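Local atomic coordinates of cytoplasmic protein (Cryptococcus neoformans var. grubii serotype A, PDB entry 7LPO), a protein that probably hydrolyses the beta-glucosidic bond of sterylglucosides, acting as a sterylglucosidase of glycoside hydrolase family 5. Residues D583-N586 / G587-L590; A177-H180 / C181-P184; G544-S547 / S548-K551. One frame throughout, in Å; residues are numbered along the deposited sequence.

Interaction 1. Residues D583-N586 / G587-L590; sequences DNWN and GEDL
Glu588 O is gripped from two sources: Asp583 N donates to it over 2.8 Å, and a water that accepts from Trp585 N donates to it as well. The chain reverses through the type I' turn from Trp585 to Glu588, closed by Glu588 N to Trp585 O at 3.0 Å. Asn586 and Gly587 fill the two central positions, both with positive phi. Before the turn, Asp583 reaches across to the residues that follow it. Its CG stands beside the backbone N (chi1 -64°), which carries OD2 to Leu590 N at 2.9 Å, a nearly straight bond that arrives from above the carboxylate plane. A second water donates to both Asp583 OD2 and Glu588 OE1, bridging two carboxylates that do not touch. The remaining Asp583 oxygen, OD1, lies 3.9 Å from Asp589 OD1, an approach of like charges that Asn577 ND2, bonded to both, probably offsets; Arg660 and Tyr534 also hold the Asp589 carboxylate. Glu588 runs alongside Trp585, its extended chain placing CD at the rim of the indole, 3.6 Å from CZ3, with carboxylate and ring planes 78° apart. The indole is itself fixed by NE1 bonding to Gly153 O, by a cation-pi contact with Lys48 and by an edge-to-face meeting with Trp199. Glu588 OE1 also bonds a bound tris molecule, so this loop, which follows the last strand (567-570) of the TIM barrel, lines a pocket consistent with the sugar-binding site of a family 5 glycoside hydrolase.

Interaction 2. Residues A177-H180 / C181-P184; sequences AYLH and CEWP
Tyr178 and Trp183 form a T-shaped pair, the edge of the indole pointing into the face of the phenol ring. Trp183 CZ3 sits over the centre of that ring, and its closest atom there is Tyr178 CD1 at 3.8 Å. The planes are almost perpendicular, at 88°, with the centroid of the tyrosine ring 5.2 Å from that of the indole's six-membered ring. Trp183 has CG anti to its own N (chi1 176°), which swings the indole back across the turn to meet Tyr178. Pro184 CB, after a cis peptide bond, lies over one face of the indole; Phe194 meets the indole edge-to-face and also stacks on His180. Leu179 and Glu182 instead lie side by side and point the same way, Leu179 CD2 coming within 4.2 Å of Glu182 OE1. That carboxylate is secured further out, OE1 by Thr172 and OE2 by Arg58 and Trp62. Backbone bonds close the turn that carries these side chains: Glu182 N donates to Leu179 O over 3.0 Å, and Trp183 N makes a weak 3.4 Å bond to His180 O. A water adds a second donor to Leu179 O and reaches weakly to Glu182 O. The imidazole of His180 is bonded through ND1 to Ser55 and through NE2 to Pro191 O. Two successive i+3 to i bonds, the second weak, mark a short 3-10 turn, here set in the long loop between helices 159-163 and 206-221 of the family 5 barrel.

Interaction 3. Residues G544-S547 / S548-K551; sequences GDYS and SQQK
Backbone bonds carry the contact: Gln550 N donates to Tyr546 O over 2.8 Å, and Lys551 N donates to Ser547 O over 3.1 Å. These are the first i+4 to i bonds of helix 547-559, with Tyr546 as its N-cap residue. Just ahead of the cap, Asp545 OD1 accepts from both the backbone and the side chain of Ser547. Ser547 N comes to Asp545 OD1 at 3.2 Å, from above the carboxylate plane, while Ser547 OG meets the syn lone pair, although Asp545 is poorly ordered and that shorter bond is less certain in detail. A carboxylate so near a helix N-terminus would probably be favoured by the helix dipole. Waters supply a third kind of link. One accepts from Ser548 N and donates to Asp545 O and Gln549 OE1, so it satisfies a first-turn N-H of the helix; another donates to Ser547 O and takes a weak bond from Lys551 NZ. Van der Waals packing completes the set. Gln549 is bent at chi2 (87°), which folds its amide back to the rim of the Tyr546 ring, where CD lies 3.6 Å from Tyr546 CD1 with amide and ring planes 65° apart. Both polar ends are engaged beyond the turn, Gln549 NE2 with Tyr526 O and Tyr546 OH with Asp597. Lys551 CG rests 3.4 Å from Ser547 O, on the exposed side of the turn. The Asx turn at Asp545 thus lies one residue ahead of the N-cap, Tyr546, and leads into the helix preceding the last strand, 567-570, of the TIM barrel.

In the fold
Interactions 1 and 2 are buried and touch, Asn586 OD1 lying 3.5 Å from His180 CB, and Ser55 bonds both the backbone of Asn586 and the imidazole of His180, so two loops far apart in sequence pack together. Interaction 3 lies at the surface, about 7 Å from interaction 1 by nearest atoms, yet Tyr526 is a partner of both and Arg660 is paired with Asp589 and packed by Tyr546. Chemistry follows place: a beta turn and water-linked carboxylates beside the tris-bound pocket, aromatic packing over a short 3-10 turn in 177-184, and helix-start hydrogen bonds in 544-551, where crystal neighbours also touch.

Interaction 1. Residues D583-N586 / G587-L590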
# COMPACT_ATOMS: atom_id res chain seq x y z
N ASP A 583 3.23 -10.20 10.91
CA ASP A 583 1.97 -10.12 10.18
C ASP A 583 1.67 -11.41 9.38
O ASP A 583 0.69 -11.40 8.64
CB ASP A 583 1.98 -8.93 9.21
CG ASP A 583 2.08 -7.57 9.91
OD1 ASP A 583 1.82 -7.47 11.13
OD2 ASP A 583 2.41 -6.59 9.21
N ASN A 584 2.50 -12.45 9.53
CA ASN A 584 2.32 -13.72 8.84
C ASN A 584 2.54 -13.57 7.34
O ASN A 584 1.88 -14.24 6.53
CB ASN A 584 0.95 -14.33 9.11
CG ASN A 584 0.72 -14.62 10.56
OD1 ASN A 584 1.42 -15.44 11.15
ND2 ASN A 584 -0.25 -13.93 11.17
N TRP A 585 3.47 -12.69 6.95
CA TRP A 585 3.73 -12.42 5.54
C TRP A 585 5.17 -11.93 5.39
O TRP A 585 5.47 -10.76 5.67
CB TRP A 585 2.73 -11.39 5.02
CG TRP A 585 2.77 -11.21 3.54
CD1 TRP A 585 2.14 -11.98 2.60
CD2 TRP A 585 3.47 -10.19 2.82
NE1 TRP A 585 2.41 -11.50 1.34
CE2 TRP A 585 3.22 -10.40 1.45
CE3 TRP A 585 4.29 -9.12 3.20
CZ2 TRP A 585 3.76 -9.58 0.45
CZ3 TRP A 585 4.82 -8.30 2.22
CH2 TRP A 585 4.55 -8.54 0.86
N ASN A 586 6.04 -12.84 4.97
CA ASN A 586 7.38 -12.51 4.48
C ASN A 586 8.25 -11.85 5.53
O ASN A 586 9.22 -11.15 5.20
CB ASN A 586 7.29 -11.63 3.23
CG ASN A 586 6.77 -12.38 2.02
OD1 ASN A 586 6.80 -13.61 1.99
ND2 ASN A 586 6.31 -11.65 1.01
N GLY A 587 7.96 -12.09 6.80
CA GLY A 587 8.77 -11.54 7.86
C GLY A 587 8.43 -10.12 8.24
O GLY A 587 9.09 -9.56 9.12
N GLU A 588 7.42 -9.52 7.62
CA GLU A 588 7.01 -8.17 7.97
C GLU A 588 6.19 -8.17 9.25
O GLU A 588 5.44 -9.11 9.55
CB GLU A 588 6.19 -7.55 6.85
CG GLU A 588 7.02 -7.23 5.62
CD GLU A 588 6.35 -6.24 4.70
OE1 GLU A 588 5.18 -5.89 4.94
OE2 GLU A 588 7.01 -5.83 3.72
N ASP A 589 6.32 -7.09 10.02
CA ASP A 589 5.60 -6.96 11.28
C ASP A 589 5.31 -5.47 11.48
O ASP A 589 6.01 -4.75 12.20
CB ASP A 589 6.39 -7.54 12.45
CG ASP A 589 5.61 -7.55 13.76
OD1 ASP A 589 4.56 -6.87 13.84
OD2 ASP A 589 6.05 -8.23 14.71
N LEU A 590 4.25 -5.00 10.82
CA LEU A 590 3.91 -3.59 10.82
C LEU A 590 2.56 -3.32 11.46
O LEU A 590 2.08 -2.19 11.39
CB LEU A 590 3.92 -3.04 9.39
CG LEU A 590 5.30 -2.69 8.83
CD1 LEU A 590 5.91 -3.89 8.13
CD2 LEU A 590 5.22 -1.51 7.84
O HOH W 1 2.87 -6.21 6.44
O HOH W 2 5.57 -11.73 8.67

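Interaction 2. Residues A177-H180 / C181-P184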
# COMPACT_ATOMS: atom_id res chain seq x y z
N ALA A 177 11.77 -16.72 -8.66
CA ALA A 177 11.12 -16.03 -7.56
C ALA A 177 11.59 -16.69 -6.27
O ALA A 177 11.89 -17.89 -6.24
CB ALA A 177 9.59 -16.09 -7.66
N TYR A 178 11.64 -15.90 -5.19
CA TYR A 178 11.94 -16.40 -3.86
C TYR A 178 10.64 -16.43 -3.07
O TYR A 178 10.04 -15.39 -2.80
CB TYR A 178 12.98 -15.54 -3.15
CG TYR A 178 14.36 -15.62 -3.74
CD1 TYR A 178 14.90 -16.85 -4.13
CD2 TYR A 178 15.13 -14.47 -3.92
CE1 TYR A 178 16.16 -16.92 -4.69
CE2 TYR A 178 16.39 -14.54 -4.47
CZ TYR A 178 16.90 -15.77 -4.85
OH TYR A 178 18.16 -15.85 -5.39
N LEU A 179 10.20 -17.63 -2.72
CA LEU A 179 9.01 -17.84 -1.91
C LEU A 179 9.43 -18.08 -0.47
O LEU A 179 10.32 -18.89 -0.20
CB LEU A 179 8.21 -19.03 -2.42
CG LEU A 179 7.31 -18.82 -3.64
CD1 LEU A 179 8.01 -18.04 -4.72
CD2 LEU A 179 6.86 -20.19 -4.15
N HIS A 180 8.76 -17.40 0.46
CA HIS A 180 9.07 -17.58 1.87
C HIS A 180 9.01 -19.05 2.28
O HIS A 180 9.89 -19.55 2.99
CB HIS A 180 8.10 -16.76 2.71
CG HIS A 180 8.47 -16.67 4.15
ND1 HIS A 180 7.65 -16.11 5.10
CD2 HIS A 180 9.59 -17.06 4.80
CE1 HIS A 180 8.24 -16.17 6.28
NE2 HIS A 180 9.43 -16.74 6.12
N CYS A 181 7.99 -19.77 1.83
CA CYS A 181 7.81 -21.15 2.27
C CYS A 181 8.76 -22.13 1.59
O CYS A 181 8.82 -23.29 2.01
CB CYS A 181 6.36 -21.59 2.03
SG CYS A 181 5.93 -21.88 0.31
N GLU A 182 9.51 -21.70 0.56
CA GLU A 182 10.51 -22.56 -0.08
C GLU A 182 11.90 -21.96 0.05
O GLU A 182 12.76 -22.18 -0.81
CB GLU A 182 10.15 -22.81 -1.54
CG GLU A 182 8.78 -23.47 -1.73
CD GLU A 182 8.53 -23.96 -3.16
OE1 GLU A 182 9.27 -23.58 -4.08
OE2 GLU A 182 7.57 -24.74 -3.36
N TRP A 183 12.14 -21.19 1.10
CA TRP A 183 13.46 -20.61 1.33
C TRP A 183 14.18 -21.39 2.42
O TRP A 183 13.57 -21.65 3.47
CB TRP A 183 13.35 -19.14 1.75
CG TRP A 183 14.69 -18.58 2.09
CD1 TRP A 183 15.37 -18.72 3.27
CD2 TRP A 183 15.54 -17.82 1.23
NE1 TRP A 183 16.59 -18.09 3.19
CE2 TRP A 183 16.71 -17.52 1.95
CE3 TRP A 183 15.42 -17.35 -0.09
CZ2 TRP A 183 17.75 -16.78 1.40
CZ3 TRP A 183 16.45 -16.62 -0.63
CH2 TRP A 183 17.60 -16.34 0.12
N PRO A 184 15.46 -21.75 2.25
CA PRO A 184 16.32 -21.47 1.09
C PRO A 184 16.14 -22.48 -0.04
O PRO A 184 16.69 -22.32 -1.12
CB PRO A 184 17.74 -21.56 1.67
CG PRO A 184 17.62 -22.58 2.77
CD PRO A 184 16.19 -22.49 3.31
O HOH W 3 12.73 -19.34 -2.12

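Interaction 3. Residues G544-S547 / S548-K551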
# COMPACT_ATOMS: atom_id res chain seq x y z
N GLY A 544 8.45 -5.09 26.18
CA GLY A 544 7.47 -4.07 26.38
C GLY A 544 7.96 -2.66 26.18
O GLY A 544 7.15 -1.79 26.18
N ASP A 545 9.25 -2.45 25.96
CA ASP A 545 9.78 -1.14 25.79
C ASP A 545 9.77 -0.88 24.29
O ASP A 545 10.63 -1.34 23.59
CB ASP A 545 11.21 -1.06 26.32
CG ASP A 545 11.82 0.29 26.11
OD1 ASP A 545 11.10 1.16 25.70
OD2 ASP A 545 12.99 0.49 26.35
N TYR A 546 8.85 -0.05 23.82
CA TYR A 546 8.75 0.28 22.43
C TYR A 546 9.27 1.69 22.06
O TYR A 546 8.84 2.25 21.09
CB TYR A 546 7.31 0.13 21.97
CG TYR A 546 6.86 -1.27 21.83
CD1 TYR A 546 7.17 -1.99 20.71
CD2 TYR A 546 6.13 -1.89 22.82
CE1 TYR A 546 6.75 -3.28 20.57
CE2 TYR A 546 5.71 -3.18 22.68
CZ TYR A 546 6.02 -3.88 21.55
OH TYR A 546 5.63 -5.13 21.38
N SER A 547 10.15 2.23 22.88
CA SER A 547 10.77 3.54 22.69
C SER A 547 11.24 3.76 21.25
O SER A 547 11.01 4.83 20.67
CB SER A 547 11.97 3.69 23.63
OG SER A 547 11.61 3.52 24.99
N SER A 548 11.97 2.79 20.69
CA SER A 548 12.49 2.97 19.34
C SER A 548 11.38 2.95 18.30
O SER A 548 11.36 3.78 17.38
CB SER A 548 13.52 1.89 19.03
OG SER A 548 14.75 2.19 19.67
N GLN A 549 10.44 2.01 18.41
CA GLN A 549 9.32 1.99 17.48
C GLN A 549 8.53 3.29 17.57
O GLN A 549 8.05 3.82 16.55
CB GLN A 549 8.44 0.79 17.78
CG GLN A 549 9.09 -0.56 17.46
CD GLN A 549 9.92 -1.13 18.60
OE1 GLN A 549 10.37 -0.40 19.49
NE2 GLN A 549 10.13 -2.44 18.58
N GLN A 550 8.41 3.84 18.79
CA GLN A 550 7.64 5.05 19.01
C GLN A 550 8.28 6.25 18.29
O GLN A 550 7.58 7.01 17.61
CB GLN A 550 7.53 5.32 20.50
CG GLN A 550 6.71 6.53 20.86
CD GLN A 550 6.31 6.54 22.32
OE1 GLN A 550 6.51 7.53 23.01
NE2 GLN A 550 5.74 5.44 22.80
N LYS A 551 9.59 6.43 18.45
CA LYS A 551 10.26 7.52 17.75
C LYS A 551 10.11 7.38 16.24
O LYS A 551 9.79 8.34 15.53
CB LYS A 551 11.74 7.57 18.14
CG LYS A 551 12.01 7.95 19.59
CD LYS A 551 13.50 8.16 19.80
CE LYS A 551 13.96 7.71 21.17
NZ LYS A 551 13.17 8.33 22.27
O HOH W 4 12.48 -0.07 21.48
O HOH W 5 10.11 7.04 22.57